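Alpha/beta hydrolase (Xanthomonas campestris pv. campestris, PDB 2QJW) is a putative hydrolase of the alpha/beta superfamily whose natural substrate cannot be told from the structure alone. Local coordinates at the interface of chains A and B. Sequence-based numbering; all coordinates share one arbitrary frame. Chains: chain A/B, Uncharacterized protein XCC1541.

The interface of chains A and B. Residues chain A 139, 142-143, 146-147, 149; chain B 128, 135.
A:Gln143, near the C-terminal end of helix 135-145, meets the loop residue B:Trp128 where chain A turns through A:Ser146, whose left-handed backbone conformation follows the helix and leads into strand 148-152. The indole of B:Trp128 lies with one face over the last turn of the helix and its NE1 edge toward the A:Ser146-A:Ala147 segment. A:Gln143 CA is 3.8 Å from the centroid of the six-membered ring in a CH-pi contact set toward the rim. A:Gln143 CB lies over the rim, 3.4 Å from B:Trp128 CZ3; CG, anti to the backbone N (chi1 -174°), carries the extended chain on past the CZ3-CE3 side on that same face. The terminal amide is turned 37° from the ring plane, and its NE2 is 2.8 Å from a water. That water also lies 2.7 Å from the backbone carbonyl O of B:Trp128, so the glutamine touches the ring directly and reaches the main chain through the water. At the opposite edge of the indole, the pyrrole nitrogen NE1 donates a hydrogen bond of 2.8 Å to the carbonyl O of A:Ala147. The acceptor lies close to the ring plane, whereas NE1 sits above the carbonyl plane. This bond gives the indole N-H a partner and, with the face contact, would hold the ring's orientation. A:Ala142 CB adds an apolar contact 3.9 Å from B:Trp128 CZ2. Repeated by the two-fold symmetry, this tryptophan anchor helps hold the two copies together in the deposited assembly; the structure alone does not show whether that dimer is the biological one.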
loop_
_atom_site.group_PDB
_atom_site.type_symbol
_atom_site.label_atom_id
_atom_site.label_comp_id
_atom_site.label_asym_id
_atom_site.label_seq_id
_atom_site.Cartn_x
_atom_site.Cartn_y
_atom_site.Cartn_z
ATOM N N ILE A 139 -6.444 1.414 10.563
ATOM C CA ILE A 139 -7.340 1.613 9.463
ATOM C C ILE A 139 -8.275 2.790 9.791
ATOM O O ILE A 139 -8.454 3.718 8.980
ATOM C CB ILE A 139 -8.175 0.335 9.153
ATOM C CG1 ILE A 139 -7.205 -0.703 8.536
ATOM C CG2 ILE A 139 -9.397 0.697 8.275
ATOM C CD1 ILE A 139 -7.708 -2.178 8.661
ATOM N N ALA A 142 -6.254 6.144 9.803
ATOM C CA ALA A 142 -5.916 6.517 8.457
ATOM C C ALA A 142 -7.124 6.948 7.626
ATOM O O ALA A 142 -7.072 7.906 6.835
ATOM C CB ALA A 142 -5.191 5.345 7.758
ATOM N N GLN A 143 -8.233 6.226 7.766
ATOM C CA GLN A 143 -9.473 6.529 7.009
ATOM C C GLN A 143 -9.964 7.967 7.299
ATOM O O GLN A 143 -10.410 8.692 6.395
ATOM C CB GLN A 143 -10.553 5.501 7.297
ATOM C CG GLN A 143 -11.813 5.671 6.443
ATOM C CD GLN A 143 -12.603 4.387 6.295
ATOM O OE1 GLN A 143 -12.527 3.492 7.119
ATOM N NE2 GLN A 143 -13.363 4.295 5.213
ATOM N N SER A 146 -7.754 10.165 5.285
ATOM C CA SER A 146 -7.461 9.631 3.964
ATOM C C SER A 146 -5.942 9.450 3.783
ATOM O O SER A 146 -5.438 9.646 2.712
ATOM C CB SER A 146 -8.051 10.507 2.862
ATOM O OG SER A 146 -9.471 10.639 3.040
ATOM N N ALA A 147 -5.208 8.951 4.806
ATOM C CA ALA A 147 -3.775 8.733 4.698
ATOM C C ALA A 147 -3.533 7.509 3.872
ATOM O O ALA A 147 -4.355 6.584 3.861
ATOM C CB ALA A 147 -3.149 8.482 6.061
ATOM N N LEU A 149 -2.343 4.041 3.074
ATOM C CA LEU A 149 -2.191 2.899 3.996
ATOM C C LEU A 149 -1.897 1.649 3.228
ATOM O O LEU A 149 -2.655 1.259 2.368
ATOM C CB LEU A 149 -3.436 2.691 4.830
ATOM C CG LEU A 149 -3.437 1.518 5.826
ATOM C CD1 LEU A 149 -2.306 1.558 6.806
ATOM C CD2 LEU A 149 -4.788 1.545 6.589
ATOM N N TRP B 128 -10.048 5.062 -0.924
ATOM C CA TRP B 128 -10.811 5.356 0.264
ATOM C C TRP B 128 -12.223 5.848 -0.011
ATOM O O TRP B 128 -13.131 5.584 0.798
ATOM C CB TRP B 128 -10.112 6.415 1.107
ATOM C CG TRP B 128 -8.942 5.989 1.940
ATOM C CD1 TRP B 128 -7.694 6.475 1.843
ATOM C CD2 TRP B 128 -8.934 5.081 3.040
ATOM N NE1 TRP B 128 -6.886 5.914 2.778
ATOM C CE2 TRP B 128 -7.635 5.074 3.557
ATOM C CE3 TRP B 128 -9.913 4.266 3.662
ATOM C CZ2 TRP B 128 -7.284 4.296 4.630
ATOM C CZ3 TRP B 128 -9.564 3.463 4.705
ATOM C CH2 TRP B 128 -8.252 3.498 5.213
ATOM N N ALA B 135 -14.814 1.096 0.945
ATOM C CA ALA B 135 -13.517 0.564 1.355
ATOM C C ALA B 135 -13.613 -0.494 2.405
ATOM O O ALA B 135 -12.835 -1.483 2.420
ATOM C CB ALA B 135 -12.583 1.716 1.808
HETATM O O HOH W 1 -13.227 6.434 3.363
#